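Long-range contacts in acetyl xylan esterase (Paenibacillus sp. R4, PDB 6AGQ), which probably removes acetyl groups from acetylated xylan, as a cold-active esterase of the alpha/beta-hydrolase clan from a psychrophilic soil bacterium: residues G145-K155 / Q242-F253; G255-A264 / A284-P292. All coordinates share one frame; numbering follows the deposited sequence.

Contact 1: G145-K155 / Q242-F253; sequences GILDPASYYYK and QEEQVYRTLSYF
P149 and T249 bring the two backbones closest, their CA atoms 4.8 Å apart, where the loop 145-152 lies against helix 243-251; farther along, Y154 CA and F253 CA are 7.1 Å apart. A type I turn from G145 to D148, then an Asx turn in which D148 OD1 accepts from A150 N, shape this loop as it leads into helix 153-170. The polar centre is T249. Its OG1 donates to I146 O over 2.6 Å, and the hydroxyl comes in tilted 33° from the carbonyl plane. The same OG1 accepts from Q245 NE2 at 3.0 Å, almost exactly in the plane of the glutamine amide, so one hydroxyl is gripped as donor and as acceptor. A bend at chi2 (48°) turns the Q245 amide along its own helix toward T249, one turn on, while R248 NH1 gives a hydrogen bond to Q245 OE1 and thereby fixes which way round the amide sits.

Apolar groups pack around this centre. I146 CD1 rests against both V246 CG1 and L250 CD1, and L147 CD2 meets V246 CG2; W232 of helix 226-236 touches I146, L147 and V246. At the other end the F253 ring is sandwiched: Y152 CD2 stands 3.5 Å above one face, offset toward the rim, and Y252 CB covers the opposite face. The Y152 and F253 planes meet at 49°, an oblique aromatic pair with centroids 5.0 Å apart. L250 CD2 lies 3.4 Å from Y152 OH, whose hydroxyl is hydrogen-bonded to M142 O. P149 CB and CG rest on Y252, and F27 of helix 24-36 packs on P149 and F253.

In this largely apolar, buried setting T249 satisfies the I146 carbonyl and Q245 orients T249, so direction comes from the polar bonds and the rest is less specific packing.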
loop_
_atom_site.group_PDB
_atom_site.type_symbol
_atom_site.label_atom_id
_atom_site.label_comp_id
_atom_site.label_asym_id
_atom_site.label_seq_id
_atom_site.Cartn_x
_atom_site.Cartn_y
_atom_site.Cartn_z
ATOM N N GLY A 145 -9.830 -14.426 -28.513
ATOM C CA GLY A 145 -10.264 -15.701 -29.116
ATOM C C GLY A 145 -10.410 -16.837 -28.122
ATOM O O GLY A 145 -10.323 -18.014 -28.497
ATOM N N ILE A 146 -10.670 -16.502 -26.866
ATOM C CA ILE A 146 -10.677 -17.492 -25.780
ATOM C C ILE A 146 -11.769 -18.548 -25.842
ATOM O O ILE A 146 -11.604 -19.644 -25.267
ATOM C CB ILE A 146 -10.632 -16.857 -24.398
ATOM C CG1 ILE A 146 -10.089 -17.879 -23.366
ATOM C CG2 ILE A 146 -11.973 -16.254 -24.004
ATOM C CD1 ILE A 146 -9.617 -17.201 -22.105
ATOM N N LEU A 147 -12.854 -18.263 -26.570
ATOM C CA LEU A 147 -13.919 -19.254 -26.769
ATOM C C LEU A 147 -13.735 -20.358 -27.808
ATOM O O LEU A 147 -14.531 -21.296 -27.828
ATOM C CB LEU A 147 -15.249 -18.543 -26.968
ATOM C CG LEU A 147 -15.623 -17.719 -25.718
ATOM C CD1 LEU A 147 -16.934 -16.966 -25.992
ATOM C CD2 LEU A 147 -15.730 -18.571 -24.443
ATOM N N ASP A 148 -12.678 -20.307 -28.612
ATOM C CA ASP A 148 -12.401 -21.347 -29.591
ATOM C C ASP A 148 -10.882 -21.500 -29.787
ATOM O O ASP A 148 -10.259 -20.548 -30.199
ATOM C CB ASP A 148 -13.089 -20.958 -30.911
ATOM C CG ASP A 148 -12.872 -21.992 -32.064
ATOM O OD1 ASP A 148 -12.371 -23.143 -31.854
ATOM O OD2 ASP A 148 -13.219 -21.630 -33.220
ATOM N N PRO A 149 -10.303 -22.708 -29.559
ATOM C CA PRO A 149 -8.852 -22.819 -29.713
ATOM C C PRO A 149 -8.337 -22.521 -31.142
ATOM O O PRO A 149 -7.204 -22.116 -31.277
ATOM C CB PRO A 149 -8.532 -24.270 -29.312
ATOM C CG PRO A 149 -9.824 -24.988 -29.359
ATOM C CD PRO A 149 -10.907 -23.979 -29.116
ATOM N N ALA A 150 -9.148 -22.750 -32.162
ATOM C CA ALA A 150 -8.773 -22.463 -33.539
ATOM C C ALA A 150 -8.426 -20.996 -33.758
ATOM O O ALA A 150 -7.601 -20.717 -34.617
ATOM C CB ALA A 150 -9.884 -22.869 -34.512
ATOM N N SER A 151 -9.031 -20.083 -32.986
ATOM C CA SER A 151 -8.767 -18.630 -33.151
ATOM C C SER A 151 -8.081 -17.961 -31.944
ATOM O O SER A 151 -7.926 -16.727 -31.905
ATOM C CB SER A 151 -10.108 -17.912 -33.457
ATOM O OG SER A 151 -10.971 -17.997 -32.335
ATOM N N TYR A 152 -7.648 -18.772 -30.965
ATOM C CA TYR A 152 -7.092 -18.239 -29.744
ATOM C C TYR A 152 -5.679 -17.626 -29.939
ATOM O O TYR A 152 -4.838 -18.258 -30.571
ATOM C CB TYR A 152 -7.074 -19.312 -28.687
ATOM C CG TYR A 152 -6.479 -18.861 -27.359
ATOM C CD1 TYR A 152 -7.115 -17.885 -26.622
ATOM C CD2 TYR A 152 -5.278 -19.427 -26.857
ATOM C CE1 TYR A 152 -6.611 -17.481 -25.421
ATOM C CE2 TYR A 152 -4.743 -19.003 -25.647
ATOM C CZ TYR A 152 -5.409 -18.006 -24.939
ATOM O OH TYR A 152 -4.938 -17.552 -23.711
ATOM N N TYR A 153 -5.435 -16.422 -29.378
ATOM C CA TYR A 153 -4.101 -15.747 -29.453
ATOM C C TYR A 153 -2.845 -16.642 -29.498
ATOM O O TYR A 153 -1.955 -16.507 -30.376
ATOM C CB TYR A 153 -3.954 -14.819 -28.254
ATOM C CG TYR A 153 -2.675 -14.050 -28.197
ATOM C CD1 TYR A 153 -2.452 -12.975 -29.074
ATOM C CD2 TYR A 153 -1.710 -14.385 -27.308
ATOM C CE1 TYR A 153 -1.274 -12.246 -29.047
ATOM C CE2 TYR A 153 -0.522 -13.686 -27.265
ATOM C CZ TYR A 153 -0.303 -12.618 -28.151
ATOM O OH TYR A 153 0.860 -11.926 -28.112
ATOM N N TYR A 154 -2.779 -17.610 -28.596
ATOM C CA TYR A 154 -1.548 -18.384 -28.477
ATOM C C TYR A 154 -1.406 -19.425 -29.540
ATOM O O TYR A 154 -0.305 -20.002 -29.640
ATOM C CB TYR A 154 -1.259 -18.927 -27.049
ATOM C CG TYR A 154 -0.720 -17.858 -26.078
ATOM C CD1 TYR A 154 0.619 -17.420 -26.140
ATOM C CD2 TYR A 154 -1.539 -17.341 -25.061
ATOM C CE1 TYR A 154 1.108 -16.431 -25.287
ATOM C CE2 TYR A 154 -1.060 -16.396 -24.159
ATOM C CZ TYR A 154 0.251 -15.931 -24.273
ATOM O OH TYR A 154 0.703 -15.005 -23.395
ATOM N N LYS A 155 -2.417 -19.640 -30.390
ATOM C CA LYS A 155 -2.206 -20.581 -31.470
ATOM C C LYS A 155 -1.132 -20.077 -32.445
ATOM O O LYS A 155 -0.146 -20.728 -32.635
ATOM C CB LYS A 155 -3.477 -20.912 -32.225
ATOM C CG LYS A 155 -3.277 -22.016 -33.248
ATOM C CD LYS A 155 -4.539 -22.268 -34.087
ATOM C CE LYS A 155 -4.418 -21.683 -35.457
ATOM N NZ LYS A 155 -5.729 -21.792 -36.140
ATOM N N GLN A 242 -19.883 -20.363 -19.090
ATOM C CA GLN A 242 -19.028 -20.793 -20.179
ATOM C C GLN A 242 -17.665 -21.221 -19.670
ATOM O O GLN A 242 -16.728 -21.322 -20.465
ATOM C CB GLN A 242 -18.889 -19.713 -21.235
ATOM C CG GLN A 242 -20.191 -19.062 -21.693
ATOM C CD GLN A 242 -19.951 -17.922 -22.636
ATOM O OE1 GLN A 242 -19.385 -18.105 -23.701
ATOM N NE2 GLN A 242 -20.366 -16.740 -22.249
ATOM N N GLU A 243 -17.553 -21.535 -18.382
ATOM C CA GLU A 243 -16.243 -21.885 -17.827
ATOM C C GLU A 243 -15.666 -23.082 -18.533
ATOM O O GLU A 243 -14.442 -23.204 -18.638
ATOM C CB GLU A 243 -16.256 -22.148 -16.301
ATOM C CG GLU A 243 -17.015 -23.407 -15.783
ATOM C CD GLU A 243 -16.307 -24.790 -15.883
ATOM O OE1 GLU A 243 -17.029 -25.829 -15.859
ATOM O OE2 GLU A 243 -15.056 -24.881 -15.969
ATOM N N GLU A 244 -16.541 -23.991 -18.974
ATOM C CA GLU A 244 -16.099 -25.267 -19.563
ATOM C C GLU A 244 -15.390 -25.011 -20.911
ATOM O O GLU A 244 -14.276 -25.399 -21.105
ATOM C CB GLU A 244 -17.297 -26.226 -19.718
ATOM C CG GLU A 244 -16.922 -27.685 -19.899
ATOM C CD GLU A 244 -18.060 -28.547 -20.474
ATOM O OE1 GLU A 244 -17.875 -29.060 -21.593
ATOM O OE2 GLU A 244 -19.135 -28.701 -19.829
ATOM N N GLN A 245 -16.039 -24.290 -21.805
ATOM C CA GLN A 245 -15.394 -23.796 -23.020
ATOM C C GLN A 245 -14.120 -22.991 -22.722
ATOM O O GLN A 245 -13.094 -23.223 -23.358
ATOM C CB GLN A 245 -16.380 -23.010 -23.888
ATOM C CG GLN A 245 -15.916 -22.675 -25.313
ATOM C CD GLN A 245 -15.334 -23.865 -26.060
ATOM O OE1 GLN A 245 -16.072 -24.789 -26.393
ATOM N NE2 GLN A 245 -13.984 -23.866 -26.308
ATOM N N VAL A 246 -14.132 -22.104 -21.742
ATOM C CA VAL A 246 -12.909 -21.316 -21.462
ATOM C C VAL A 246 -11.708 -22.234 -21.149
ATOM O O VAL A 246 -10.686 -22.117 -21.811
ATOM C CB VAL A 246 -13.117 -20.255 -20.373
ATOM C CG1 VAL A 246 -11.798 -19.630 -19.961
ATOM C CG2 VAL A 246 -14.045 -19.158 -20.852
ATOM N N TYR A 247 -11.854 -23.209 -20.234
ATOM C CA TYR A 247 -10.732 -24.055 -19.842
ATOM C C TYR A 247 -10.452 -25.157 -20.849
ATOM O O TYR A 247 -9.313 -25.635 -20.927
ATOM C CB TYR A 247 -10.890 -24.606 -18.410
ATOM C CG TYR A 247 -10.817 -23.484 -17.374
ATOM C CD1 TYR A 247 -9.642 -22.758 -17.189
ATOM C CD2 TYR A 247 -11.922 -23.092 -16.640
ATOM C CE1 TYR A 247 -9.554 -21.716 -16.279
ATOM C CE2 TYR A 247 -11.847 -22.036 -15.730
ATOM C CZ TYR A 247 -10.667 -21.385 -15.528
ATOM O OH TYR A 247 -10.580 -20.316 -14.645
ATOM N N ARG A 248 -11.439 -25.590 -21.619
ATOM C CA ARG A 248 -11.129 -26.505 -22.731
ATOM C C ARG A 248 -10.328 -25.781 -23.845
ATOM O O ARG A 248 -9.407 -26.349 -24.371
ATOM C CB ARG A 248 -12.387 -27.182 -23.279
ATOM C CG ARG A 248 -12.175 -27.851 -24.636
ATOM C CD ARG A 248 -13.355 -28.712 -25.020
ATOM N NE ARG A 248 -14.533 -27.882 -25.300
ATOM C CZ ARG A 248 -15.613 -27.755 -24.518
ATOM N NH1 ARG A 248 -16.613 -26.962 -24.911
ATOM N NH2 ARG A 248 -15.719 -28.404 -23.354
ATOM N N THR A 249 -10.645 -24.524 -24.167
ATOM C CA THR A 249 -9.779 -23.704 -25.078
ATOM C C THR A 249 -8.346 -23.696 -24.573
ATOM O O THR A 249 -7.437 -23.991 -25.333
ATOM C CB THR A 249 -10.257 -22.240 -25.206
ATOM O OG1 THR A 249 -11.526 -22.230 -25.815
ATOM C CG2 THR A 249 -9.312 -21.339 -26.052
ATOM N N LEU A 250 -8.164 -23.407 -23.292
ATOM C CA LEU A 250 -6.830 -23.206 -22.719
ATOM C C LEU A 250 -6.016 -24.500 -22.569
ATOM O O LEU A 250 -4.741 -24.462 -22.580
ATOM C CB LEU A 250 -6.949 -22.453 -21.384
ATOM C CG LEU A 250 -7.502 -20.990 -21.475
ATOM C CD1 LEU A 250 -7.843 -20.375 -20.106
ATOM C CD2 LEU A 250 -6.529 -20.078 -22.170
ATOM N N SER A 251 -6.722 -25.651 -22.466
ATOM C CA SER A 251 -6.036 -26.942 -22.321
ATOM C C SER A 251 -5.087 -27.311 -23.509
ATOM O O SER A 251 -4.035 -27.908 -23.322
ATOM C CB SER A 251 -7.104 -28.061 -22.089
ATOM O OG SER A 251 -7.880 -28.258 -23.311
ATOM N N TYR A 252 -5.464 -26.927 -24.718
ATOM C CA TYR A 252 -4.612 -27.074 -25.921
ATOM C C TYR A 252 -3.283 -26.344 -25.843
ATOM O O TYR A 252 -2.349 -26.717 -26.553
ATOM C CB TYR A 252 -5.359 -26.617 -27.176
ATOM C CG TYR A 252 -6.526 -27.519 -27.520
ATOM C CD1 TYR A 252 -6.339 -28.678 -28.288
ATOM C CD2 TYR A 252 -7.810 -27.230 -27.069
ATOM C CE1 TYR A 252 -7.414 -29.510 -28.594
ATOM C CE2 TYR A 252 -8.883 -28.053 -27.380
ATOM C CZ TYR A 252 -8.687 -29.182 -28.132
ATOM O OH TYR A 252 -9.766 -30.014 -28.403
ATOM N N PHE A 253 -3.196 -25.347 -24.963
ATOM C CA PHE A 253 -2.023 -24.492 -24.844
ATOM C C PHE A 253 -1.322 -24.642 -23.497
ATOM O O PHE A 253 -0.336 -23.920 -23.196
ATOM C CB PHE A 253 -2.444 -23.040 -25.087
ATOM C CG PHE A 253 -3.232 -22.887 -26.274
ATOM C CD1 PHE A 253 -2.610 -22.778 -27.510
ATOM C CD2 PHE A 253 -4.617 -22.907 -26.213
ATOM C CE1 PHE A 253 -3.361 -22.736 -28.666
ATOM C CE2 PHE A 253 -5.368 -22.890 -27.354
ATOM C CZ PHE A 253 -4.739 -22.747 -28.571
#

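Contact 2: G255-A264 / A284-P292; sequences GMNMASRIKA and AAYNHLAGP
A259 CB meets A285 O at 3.2 Å and, on an adjacent side, L289 CD2, a small methyl consistent with the close approach of helices 255-259 and 279-286. I262 and L289 lie side by side, pointing the same way, CD1 to CD2. The CA atoms of M256 and A285 are 3.9 Å apart, against 4.6 Å for those of A259 and L289. There A285 CB packs on the M256 backbone, while M256 CG passes H288 ND1 at 3.7 Å. The extended M256 chain, with CG anti to the backbone N (chi1 177°) and SD anti to CB, carries SD to 4.0 Å from A284 CB. The sulfur also lies 5.2 Å from the centroid of the H288 ring, 56° off the ring normal, an oblique Met-aromatic approach.

Backbone groups take over beyond the helices. Two CA-H...O contacts run in opposite senses, from L289 CA to A259 O and from S260 CA to H288 O. A290 N makes weak hydrogen bonds to both A259 O and I262 O, and G291 N a further weak one to I262 O, at 3.3 Å with an N-H...O angle of only 121°.

These connections lead into strands 265-271 and 293-298, neighbouring parallel strands at one border of the central sheet, with helix 279-286 in the crossover between them: a beta-alpha-beta unit of the alpha/beta-hydrolase fold. Near the strand entrances, water 1 donates to A264 O and P292 O, bridging the two segments.

In the next shell, H288 ND1 donates to A284 O at 2.9 Å, close to the ring plane, which fixes the rotation of the imidazole beside M256. L192 of helix 186-197 touches I262 and A285, and T266 of strand 265-271 meets L289.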
loop_
_atom_site.group_PDB
_atom_site.type_symbol
_atom_site.label_atom_id
_atom_site.label_comp_id
_atom_site.label_asym_id
_atom_site.label_seq_id
_atom_site.Cartn_x
_atom_site.Cartn_y
_atom_site.Cartn_z
ATOM N N GLY A 255 1.023 -25.693 -20.662
ATOM C CA GLY A 255 2.377 -26.247 -20.522
ATOM C C GLY A 255 2.470 -27.612 -19.834
ATOM O O GLY A 255 3.350 -28.393 -20.142
ATOM N N MET A 256 1.577 -27.892 -18.908
ATOM C CA MET A 256 1.475 -29.225 -18.309
ATOM C C MET A 256 1.174 -30.341 -19.350
ATOM O O MET A 256 1.787 -31.413 -19.352
ATOM C CB MET A 256 0.379 -29.159 -17.263
ATOM C CG MET A 256 0.037 -30.455 -16.549
ATOM S SD MET A 256 -1.138 -30.010 -15.262
ATOM C CE MET A 256 -2.716 -30.002 -16.119
ATOM N N ASN A 257 0.249 -30.079 -20.261
ATOM C CA ASN A 257 0.034 -30.984 -21.389
ATOM C C ASN A 257 1.191 -31.019 -22.396
ATOM O O ASN A 257 1.432 -32.096 -22.958
ATOM C CB ASN A 257 -1.283 -30.641 -22.114
ATOM C CG ASN A 257 -2.473 -30.788 -21.217
ATOM O OD1 ASN A 257 -2.522 -31.688 -20.359
ATOM N ND2 ASN A 257 -3.453 -29.912 -21.395
ATOM N N MET A 258 1.841 -29.855 -22.701
ATOM C CA MET A 258 3.079 -29.872 -23.504
ATOM C C MET A 258 4.211 -30.696 -22.872
ATOM O O MET A 258 4.893 -31.485 -23.572
ATOM C CB MET A 258 3.654 -28.442 -23.706
ATOM C CG MET A 258 2.728 -27.494 -24.414
ATOM S SD MET A 258 2.341 -28.171 -26.004
ATOM C CE MET A 258 1.052 -26.995 -26.449
ATOM N N ALA A 259 4.419 -30.498 -21.566
ATOM C CA ALA A 259 5.467 -31.250 -20.777
ATOM C C ALA A 259 5.406 -32.756 -20.958
ATOM O O ALA A 259 6.414 -33.432 -21.007
ATOM C CB ALA A 259 5.354 -30.957 -19.287
ATOM N N SER A 260 4.189 -33.255 -21.104
ATOM C CA SER A 260 3.933 -34.695 -21.290
ATOM C C SER A 260 4.487 -35.229 -22.646
ATOM O O SER A 260 4.629 -36.418 -22.827
ATOM C CB SER A 260 2.418 -34.889 -21.186
ATOM O OG SER A 260 2.013 -35.969 -21.945
ATOM N N ARG A 261 4.749 -34.334 -23.608
ATOM C CA ARG A 261 5.328 -34.718 -24.916
ATOM C C ARG A 261 6.785 -34.290 -25.147
ATOM O O ARG A 261 7.284 -34.522 -26.221
ATOM C CB ARG A 261 4.433 -34.185 -26.037
ATOM C CG ARG A 261 3.054 -34.838 -26.047
ATOM C CD ARG A 261 1.972 -33.791 -26.047
ATOM N NE ARG A 261 0.686 -34.381 -26.351
ATOM C CZ ARG A 261 -0.340 -34.520 -25.513
ATOM N NH1 ARG A 261 -0.278 -34.103 -24.256
ATOM N NH2 ARG A 261 -1.480 -35.070 -25.962
ATOM N N ILE A 262 7.427 -33.648 -24.164
ATOM C CA ILE A 262 8.832 -33.248 -24.202
ATOM C C ILE A 262 9.746 -34.413 -23.899
ATOM O O ILE A 262 9.630 -35.008 -22.818
ATOM C CB ILE A 262 9.136 -32.117 -23.178
ATOM C CG1 ILE A 262 8.308 -30.870 -23.523
ATOM C CG2 ILE A 262 10.622 -31.777 -23.144
ATOM C CD1 ILE A 262 8.409 -29.731 -22.562
ATOM N N LYS A 263 10.652 -34.723 -24.824
ATOM C CA LYS A 263 11.741 -35.751 -24.620
ATOM C C LYS A 263 13.146 -35.170 -24.443
ATOM O O LYS A 263 14.078 -35.873 -24.021
ATOM C CB LYS A 263 11.822 -36.724 -25.805
ATOM C CG LYS A 263 10.775 -37.828 -25.830
ATOM C CD LYS A 263 9.661 -37.583 -26.852
ATOM C CE LYS A 263 9.172 -38.885 -27.506
ATOM N NZ LYS A 263 8.859 -39.932 -26.492
ATOM N N ALA A 264 13.298 -33.906 -24.828
ATOM C CA ALA A 264 14.411 -33.080 -24.442
ATOM C C ALA A 264 14.710 -33.174 -22.950
ATOM O O ALA A 264 13.825 -33.349 -22.142
ATOM C CB ALA A 264 14.158 -31.586 -24.868
ATOM N N ALA A 284 3.603 -28.887 -11.409
ATOM C CA ALA A 284 2.683 -29.676 -12.182
ATOM C C ALA A 284 3.146 -30.020 -13.596
ATOM O O ALA A 284 2.976 -31.179 -14.041
ATOM C CB ALA A 284 1.334 -28.960 -12.244
ATOM N N ALA A 285 3.654 -29.034 -14.341
ATOM C CA ALA A 285 4.329 -29.328 -15.630
ATOM C C ALA A 285 5.657 -30.137 -15.456
ATOM O O ALA A 285 5.815 -31.183 -16.105
ATOM C CB ALA A 285 4.580 -28.032 -16.454
ATOM N N TYR A 286 6.570 -29.678 -14.588
ATOM C CA TYR A 286 7.843 -30.413 -14.256
ATOM C C TYR A 286 7.591 -31.904 -13.977
ATOM O O TYR A 286 8.242 -32.764 -14.525
ATOM C CB TYR A 286 8.536 -29.771 -13.023
ATOM C CG TYR A 286 9.849 -30.431 -12.617
ATOM C CD1 TYR A 286 10.978 -30.236 -13.387
ATOM C CD2 TYR A 286 9.951 -31.271 -11.499
ATOM C CE1 TYR A 286 12.162 -30.820 -13.087
ATOM C CE2 TYR A 286 11.162 -31.878 -11.178
ATOM C CZ TYR A 286 12.274 -31.636 -11.990
ATOM O OH TYR A 286 13.561 -32.167 -11.796
ATOM N N ASN A 287 6.565 -32.215 -13.218
ATOM C CA ASN A 287 6.299 -33.621 -12.835
ATOM C C ASN A 287 5.665 -34.475 -13.942
ATOM O O ASN A 287 5.536 -35.693 -13.772
ATOM C CB ASN A 287 5.444 -33.673 -11.547
ATOM C CG ASN A 287 6.235 -33.299 -10.326
ATOM O OD1 ASN A 287 7.424 -33.552 -10.275
ATOM N ND2 ASN A 287 5.597 -32.672 -9.353
ATOM N N HIS A 288 5.301 -33.849 -15.059
ATOM C CA HIS A 288 4.855 -34.516 -16.278
ATOM C C HIS A 288 5.876 -34.591 -17.421
ATOM O O HIS A 288 5.631 -35.209 -18.414
ATOM C CB HIS A 288 3.562 -33.816 -16.807
ATOM C CG HIS A 288 2.320 -34.282 -16.129
ATOM N ND1 HIS A 288 1.640 -33.510 -15.211
ATOM C CD2 HIS A 288 1.654 -35.464 -16.198
ATOM C CE1 HIS A 288 0.589 -34.176 -14.774
ATOM N NE2 HIS A 288 0.575 -35.365 -15.352
ATOM N N LEU A 289 7.023 -33.974 -17.287
ATOM C CA LEU A 289 8.078 -34.078 -18.311
ATOM C C LEU A 289 8.379 -35.549 -18.550
ATOM O O LEU A 289 8.445 -36.308 -17.602
ATOM C CB LEU A 289 9.329 -33.351 -17.852
ATOM C CG LEU A 289 9.199 -31.810 -17.765
ATOM C CD1 LEU A 289 10.419 -31.250 -17.105
ATOM C CD2 LEU A 289 9.042 -31.158 -19.133
ATOM N N ALA A 290 8.487 -35.941 -19.806
ATOM C CA ALA A 290 8.741 -37.321 -20.162
ATOM C C ALA A 290 10.272 -37.625 -20.140
ATOM O O ALA A 290 10.670 -38.753 -19.815
ATOM C CB ALA A 290 8.124 -37.636 -21.532
ATOM N N GLY A 291 11.129 -36.638 -20.421
ATOM C CA GLY A 291 12.585 -36.910 -20.538
ATOM C C GLY A 291 13.326 -36.580 -19.259
ATOM O O GLY A 291 12.725 -36.103 -18.328
ATOM N N PRO A 292 14.659 -36.732 -19.235
ATOM C CA PRO A 292 15.451 -36.282 -18.071
ATOM C C PRO A 292 15.265 -34.825 -17.707
ATOM O O PRO A 292 15.068 -33.983 -18.587
ATOM C CB PRO A 292 16.909 -36.489 -18.520
ATOM C CG PRO A 292 16.827 -37.332 -19.769
ATOM C CD PRO A 292 15.503 -37.056 -20.390
HETATM O O HOH W 1 12.420 -33.329 -19.976
#

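Overall arrangement
The two contacts follow one another along the chain, their centres 21 Å apart. Helix 243-251 of contact 1 is followed in the chain by helix 255-259 of contact 2, and the pieces touch: N257 ND2 probably donates to S251 O, and M258 CE packs on Y252 O. Contact 1 is buried although its centre is 18 Å from the chain centre, and relies on aromatic and aliphatic side chains with one hydroxyl-to-carbonyl bond. Contact 2, partly buried, lies 14 Å from it beside the sheet border, with small residues, weak backbone bonds and a water. Helix 24-36 packs on both, and a zinc ion is about 5 Å from the L250 side chain and about 6 Å from that of M256.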